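Local structure of ABC transporter substrate-binding protein (Rhizobium radiobacter, 6TFX) at residues Val165-Glu173 with Leu183-Pro194. The protein binds the mannityl-opine mannopinic acid in the periplasm and probably delivers it to an ABC transporter for import into the bacterium. Numbering follows the deposited sequence.
Sequences VGFGPFQVE and LTANAEYFRGKP
P169 lies over one face of the Y189 ring, its CB 4.0 Å from the ring centroid and only 9° off the normal, a CH-pi contact. At the ring edge, near its plane, sits the carbonyl O of F167, 3.2 Å from Y189 CD1. With CG anti to the backbone N (chi1 -176°), Y189 sends its ring in alongside the proline. P194 lies over one face of F170, and its CG also meets P169 CB. The F167 and F190 rings touch obliquely.

Beyond these rings, residues 170-173 and 183-185 pair as arms of an antiparallel beta hairpin within the larger mixed sheet of this solute-binding protein; strand 180-185 in turn pairs antiparallel with strand 198-203, L183 sharing a backbone hydrogen bond with I199. Q171 and T184 form the hydrogen-bonded pair, Q171 N to T184 O and T184 N to Q171 O, each 2.9 Å. The Q171 chain bends at chi2, which brings NE2 into a hydrogen bond to T184 OG1 at 3.2 Å, the acceptor lying in the amide plane; a water bridges NE2 to A187 N.

Where the strand gives way to turns, N186 grips the other segment twice. Its backbone N reaches P169 O at 2.8 Å from above the carbonyl plane, and ND2 gives G168 O a nearly straight bond (171°). G168 O also accepts from Q80, while N186 OD1 takes E188 N in an Asx turn.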
ATOM      1  N   VAL A 165      19.081   4.318  -6.716  1.00 19.35           N
ATOM      2  CA  VAL A 165      20.292   4.043  -5.947  1.00 17.69           C
ATOM      3  C   VAL A 165      19.871   4.015  -4.500  1.00 19.12           C
ATOM      4  O   VAL A 165      19.359   5.011  -4.001  1.00 18.61           O
ATOM      5  CB  VAL A 165      21.390   5.116  -6.136  1.00 20.02           C
ATOM      6  CG1 VAL A 165      22.616   4.796  -5.271  1.00 19.30           C
ATOM      7  CG2 VAL A 165      21.781   5.262  -7.607  1.00 19.77           C
ATOM      8  N   GLY A 166      20.052   2.881  -3.839  1.00 17.35           N
ATOM      9  CA  GLY A 166      19.737   2.769  -2.412  1.00 17.12           C
ATOM     10  C   GLY A 166      20.891   2.160  -1.638  1.00 19.52           C
ATOM     11  O   GLY A 166      21.988   2.012  -2.192  1.00 17.54           O
ATOM     12  N   PHE A 167      20.684   1.890  -0.334  1.00 16.79           N
ATOM     13  CA  PHE A 167      21.715   1.190   0.451  1.00 16.57           C
ATOM     14  C   PHE A 167      21.221  -0.196   0.887  1.00 18.60           C
ATOM     15  O   PHE A 167      21.886  -0.884   1.674  1.00 18.29           O
ATOM     16  CB  PHE A 167      22.261   2.013   1.640  1.00 18.37           C
ATOM     17  CG  PHE A 167      21.265   2.405   2.692  1.00 18.05           C
ATOM     18  CD1 PHE A 167      20.778   1.468   3.598  1.00 20.35           C
ATOM     19  CD2 PHE A 167      20.876   3.728   2.837  1.00 19.92           C
ATOM     20  CE1 PHE A 167      19.869   1.848   4.593  1.00 20.62           C
ATOM     21  CE2 PHE A 167      19.987   4.108   3.839  1.00 22.21           C
ATOM     22  CZ  PHE A 167      19.466   3.158   4.691  1.00 20.57           C
ATOM     23  N   GLY A 168      20.088  -0.603   0.329  1.00 16.98           N
ATOM     24  CA  GLY A 168      19.459  -1.897   0.582  1.00 16.94           C
ATOM     25  C   GLY A 168      20.269  -3.058   0.025  1.00 20.06           C
ATOM     26  O   GLY A 168      21.312  -2.870  -0.641  1.00 18.51           O
ATOM     27  N   PRO A 169      19.780  -4.291   0.269  1.00 17.22           N
ATOM     28  CA  PRO A 169      20.573  -5.477  -0.109  1.00 15.74           C
ATOM     29  C   PRO A 169      20.665  -5.777  -1.595  1.00 19.38           C
ATOM     30  O   PRO A 169      21.546  -6.539  -1.987  1.00 19.16           O
ATOM     31  CB  PRO A 169      19.881  -6.625   0.651  1.00 17.11           C
ATOM     32  CG  PRO A 169      18.466  -6.129   0.920  1.00 20.27           C
ATOM     33  CD  PRO A 169      18.620  -4.640   1.122  1.00 17.60           C
ATOM     34  N   PHE A 170      19.733  -5.232  -2.427  1.00 16.51           N
ATOM     35  CA  PHE A 170      19.771  -5.506  -3.868  1.00 15.45           C
ATOM     36  C   PHE A 170      19.756  -4.212  -4.644  1.00 20.05           C
ATOM     37  O   PHE A 170      19.108  -3.262  -4.233  1.00 20.01           O
ATOM     38  CB  PHE A 170      18.600  -6.414  -4.283  1.00 16.69           C
ATOM     39  CG  PHE A 170      18.673  -7.756  -3.587  1.00 17.66           C
ATOM     40  CD1 PHE A 170      19.497  -8.767  -4.076  1.00 20.59           C
ATOM     41  CD2 PHE A 170      17.969  -7.988  -2.410  1.00 18.66           C
ATOM     42  CE1 PHE A 170      19.626  -9.987  -3.390  1.00 21.38           C
ATOM     43  CE2 PHE A 170      18.079  -9.216  -1.740  1.00 19.66           C
ATOM     44  CZ  PHE A 170      18.926 -10.193  -2.217  1.00 18.46           C
ATOM     45  N   GLN A 171      20.409  -4.201  -5.797  1.00 18.23           N
ATOM     46  CA  GLN A 171      20.465  -3.005  -6.644  1.00 19.17           C
ATOM     47  C   GLN A 171      19.908  -3.325  -7.995  1.00 22.49           C
ATOM     48  O   GLN A 171      20.006  -4.458  -8.452  1.00 22.12           O
ATOM     49  CB  GLN A 171      21.913  -2.506  -6.800  1.00 20.69           C
ATOM     50  CG  GLN A 171      22.864  -3.560  -7.396  1.00 20.56           C
ATOM     51  CD  GLN A 171      24.224  -3.523  -6.755  1.00 41.50           C
ATOM     52  OE1 GLN A 171      24.571  -2.588  -6.032  1.00 40.57           O
ATOM     53  NE2 GLN A 171      25.014  -4.556  -6.986  1.00 31.86           N
ATOM     54  N   VAL A 172      19.377  -2.311  -8.676  1.00 19.26           N
ATOM     55  CA  VAL A 172      18.850  -2.517 -10.011  1.00 19.95           C
ATOM     56  C   VAL A 172      20.014  -2.501 -10.980  1.00 24.57           C
ATOM     57  O   VAL A 172      20.684  -1.473 -11.111  1.00 24.35           O
ATOM     58  CB  VAL A 172      17.762  -1.481 -10.375  1.00 24.13           C
ATOM     59  CG1 VAL A 172      17.371  -1.573 -11.854  1.00 25.00           C
ATOM     60  CG2 VAL A 172      16.541  -1.649  -9.481  1.00 23.87           C
ATOM     61  N   GLU A 173      20.277  -3.646 -11.622  1.00 20.69           N
ATOM     62  CA  GLU A 173      21.337  -3.725 -12.627  1.00 21.16           C
ATOM     63  C   GLU A 173      20.803  -3.209 -13.974  1.00 28.59           C
ATOM     64  O   GLU A 173      21.496  -2.455 -14.670  1.00 29.41           O
ATOM     65  CB  GLU A 173      21.841  -5.161 -12.753  1.00 23.40           C
ATOM     66  CG  GLU A 173      23.013  -5.300 -13.713  1.00 30.31           C
ATOM     67  CD  GLU A 173      23.520  -6.722 -13.835  1.00 51.18           C
ATOM     68  OE1 GLU A 173      22.854  -7.540 -14.512  1.00 45.67           O
ATOM     69  OE2 GLU A 173      24.585  -7.018 -13.250  1.00 45.96           O
ATOM     70  N   LEU A 183      17.854  -7.520 -10.671  1.00 18.54           N
ATOM     71  CA  LEU A 183      18.516  -6.984  -9.485  1.00 18.14           C
ATOM     72  C   LEU A 183      19.705  -7.868  -9.138  1.00 23.73           C
ATOM     73  O   LEU A 183      19.668  -9.085  -9.364  1.00 23.04           O
ATOM     74  CB  LEU A 183      17.565  -6.907  -8.285  1.00 17.70           C
ATOM     75  CG  LEU A 183      16.307  -6.027  -8.476  1.00 20.35           C
ATOM     76  CD1 LEU A 183      15.134  -6.867  -8.950  1.00 21.14           C
ATOM     77  CD2 LEU A 183      15.961  -5.308  -7.190  1.00 23.93           C
ATOM     78  N   THR A 184      20.780  -7.259  -8.622  1.00 19.21           N
ATOM     79  CA  THR A 184      21.943  -8.029  -8.219  1.00 19.06           C
ATOM     80  C   THR A 184      22.245  -7.714  -6.758  1.00 21.68           C
ATOM     81  O   THR A 184      21.880  -6.651  -6.259  1.00 20.81           O
ATOM     82  CB  THR A 184      23.147  -7.738  -9.124  1.00 25.82           C
ATOM     83  OG1 THR A 184      23.440  -6.348  -9.052  1.00 25.18           O
ATOM     84  CG2 THR A 184      22.909  -8.148 -10.562  1.00 25.73           C
ATOM     85  N   ALA A 185      22.920  -8.641  -6.074  1.00 21.25           N
ATOM     86  CA  ALA A 185      23.260  -8.447  -4.667  1.00 20.32           C
ATOM     87  C   ALA A 185      24.175  -7.250  -4.510  1.00 23.21           C
ATOM     88  O   ALA A 185      25.102  -7.071  -5.306  1.00 23.75           O
ATOM     89  CB  ALA A 185      23.955  -9.688  -4.133  1.00 20.76           C
ATOM     90  N   ASN A 186      23.913  -6.431  -3.482  1.00 19.43           N
ATOM     91  CA  ASN A 186      24.771  -5.327  -3.119  1.00 19.36           C
ATOM     92  C   ASN A 186      25.897  -5.977  -2.286  1.00 23.10           C
ATOM     93  O   ASN A 186      25.704  -6.281  -1.103  1.00 21.60           O
ATOM     94  CB  ASN A 186      23.994  -4.281  -2.331  1.00 18.83           C
ATOM     95  CG  ASN A 186      24.841  -3.222  -1.654  1.00 24.44           C
ATOM     96  OD1 ASN A 186      26.061  -3.116  -1.868  1.00 24.99           O
ATOM     97  ND2 ASN A 186      24.206  -2.404  -0.825  1.00 18.38           N
ATOM     98  N   ALA A 187      27.065  -6.210  -2.917  1.00 24.18           N
ATOM     99  CA  ALA A 187      28.204  -6.883  -2.258  1.00 24.01           C
ATOM    100  C   ALA A 187      28.703  -6.188  -0.966  1.00 28.29           C
ATOM    101  O   ALA A 187      29.341  -6.835  -0.123  1.00 28.72           O
ATOM    102  CB  ALA A 187      29.357  -7.052  -3.247  1.00 25.19           C
ATOM    103  N   GLU A 188      28.407  -4.892  -0.814  1.00 23.37           N
ATOM    104  CA  GLU A 188      28.843  -4.099   0.328  1.00 23.33           C
ATOM    105  C   GLU A 188      27.714  -3.864   1.319  1.00 24.32           C
ATOM    106  O   GLU A 188      27.905  -3.074   2.240  1.00 22.80           O
ATOM    107  CB  GLU A 188      29.413  -2.742  -0.126  1.00 25.26           C
ATOM    108  CG  GLU A 188      30.689  -2.848  -0.948  1.00 40.00           C
ATOM    109  CD  GLU A 188      31.467  -1.550  -1.037  1.00 71.51           C
ATOM    110  OE1 GLU A 188      30.900  -0.543  -1.520  1.00 71.37           O
ATOM    111  OE2 GLU A 188      32.647  -1.540  -0.619  1.00 73.58           O
ATOM    112  N   TYR A 189      26.562  -4.585   1.179  1.00 20.46           N
ATOM    113  CA  TYR A 189      25.438  -4.387   2.102  1.00 19.02           C
ATOM    114  C   TYR A 189      25.940  -4.490   3.543  1.00 22.38           C
ATOM    115  O   TYR A 189      26.685  -5.413   3.866  1.00 23.05           O
ATOM    116  CB  TYR A 189      24.297  -5.371   1.816  1.00 18.81           C
ATOM    117  CG  TYR A 189      23.097  -5.101   2.691  1.00 19.89           C
ATOM    118  CD1 TYR A 189      22.467  -3.854   2.684  1.00 21.34           C
ATOM    119  CD2 TYR A 189      22.595  -6.082   3.542  1.00 20.04           C
ATOM    120  CE1 TYR A 189      21.360  -3.595   3.490  1.00 18.88           C
ATOM    121  CE2 TYR A 189      21.498  -5.826   4.365  1.00 20.73           C
ATOM    122  CZ  TYR A 189      20.880  -4.585   4.328  1.00 21.52           C
ATOM    123  OH  TYR A 189      19.829  -4.336   5.170  1.00 21.06           O
ATOM    124  N   PHE A 190      25.601  -3.502   4.382  1.00 22.28           N
ATOM    125  CA  PHE A 190      26.152  -3.398   5.725  1.00 22.08           C
ATOM    126  C   PHE A 190      25.886  -4.603   6.657  1.00 25.05           C
ATOM    127  O   PHE A 190      26.659  -4.801   7.594  1.00 25.29           O
ATOM    128  CB  PHE A 190      25.736  -2.096   6.391  1.00 23.90           C
ATOM    129  CG  PHE A 190      24.308  -2.008   6.853  1.00 22.88           C
ATOM    130  CD1 PHE A 190      23.313  -1.559   5.997  1.00 24.22           C
ATOM    131  CD2 PHE A 190      23.969  -2.289   8.170  1.00 24.46           C
ATOM    132  CE1 PHE A 190      21.993  -1.419   6.444  1.00 24.69           C
ATOM    133  CE2 PHE A 190      22.646  -2.152   8.612  1.00 26.11           C
ATOM    134  CZ  PHE A 190      21.675  -1.722   7.749  1.00 23.46           C
ATOM    135  N   ARG A 191      24.828  -5.408   6.403  1.00 21.59           N
ATOM    136  CA  ARG A 191      24.535  -6.569   7.273  1.00 21.51           C
ATOM    137  C   ARG A 191      25.226  -7.817   6.760  1.00 26.55           C
ATOM    138  O   ARG A 191      25.132  -8.870   7.390  1.00 29.11           O
ATOM    139  CB  ARG A 191      23.026  -6.833   7.380  1.00 21.39           C
ATOM    140  CG  ARG A 191      22.220  -5.664   7.914  1.00 22.79           C
ATOM    141  CD  ARG A 191      20.744  -6.025   8.044  1.00 24.16           C
ATOM    142  NE  ARG A 191      19.918  -4.850   8.330  1.00 24.43           N
ATOM    143  CZ  ARG A 191      19.631  -4.416   9.555  1.00 35.76           C
ATOM    144  NH1 ARG A 191      20.071  -5.078  10.625  1.00 25.95           N
ATOM    145  NH2 ARG A 191      18.888  -3.334   9.721  1.00 26.24           N
ATOM    146  N   GLY A 192      25.906  -7.691   5.625  1.00 22.99           N
ATOM    147  CA  GLY A 192      26.605  -8.797   4.983  1.00 23.02           C
ATOM    148  C   GLY A 192      26.114  -8.993   3.567  1.00 25.97           C
ATOM    149  O   GLY A 192      24.969  -8.649   3.234  1.00 23.98           O
ATOM    150  N   LYS A 193      26.975  -9.544   2.723  1.00 24.75           N
ATOM    151  CA  LYS A 193      26.633  -9.775   1.325  1.00 24.41           C
ATOM    152  C   LYS A 193      25.455 -10.785   1.214  1.00 24.31           C
ATOM    153  O   LYS A 193      25.501 -11.859   1.831  1.00 21.40           O
ATOM    154  CB  LYS A 193      27.862 -10.319   0.563  1.00 27.91           C
ATOM    155  CG  LYS A 193      27.637 -10.454  -0.942  1.00 46.39           C
ATOM    156  CD  LYS A 193      28.819 -11.106  -1.651  1.00 57.76           C
ATOM    157  CE  LYS A 193      28.674 -10.987  -3.150  1.00 70.40           C
ATOM    158  NZ  LYS A 193      29.878 -11.476  -3.867  1.00 79.93           N
ATOM    159  N   PRO A 194      24.408 -10.476   0.424  1.00 21.28           N
ATOM    160  CA  PRO A 194      23.308 -11.432   0.279  1.00 19.77           C
ATOM    161  C   PRO A 194      23.738 -12.818  -0.179  1.00 22.72           C
ATOM    162  O   PRO A 194      24.724 -12.977  -0.914  1.00 22.07           O
ATOM    163  CB  PRO A 194      22.396 -10.764  -0.758  1.00 21.10           C
ATOM    164  CG  PRO A 194      22.626  -9.300  -0.530  1.00 25.32           C
ATOM    165  CD  PRO A 194      24.100  -9.208  -0.284  1.00 22.18           C
TER
HETATM  166  O   HOH W   1      24.542  -0.985   2.356  1.00 27.04           O
HETATM  167  O   HOH W   2      27.758  -4.810  -5.409  1.00 31.36           O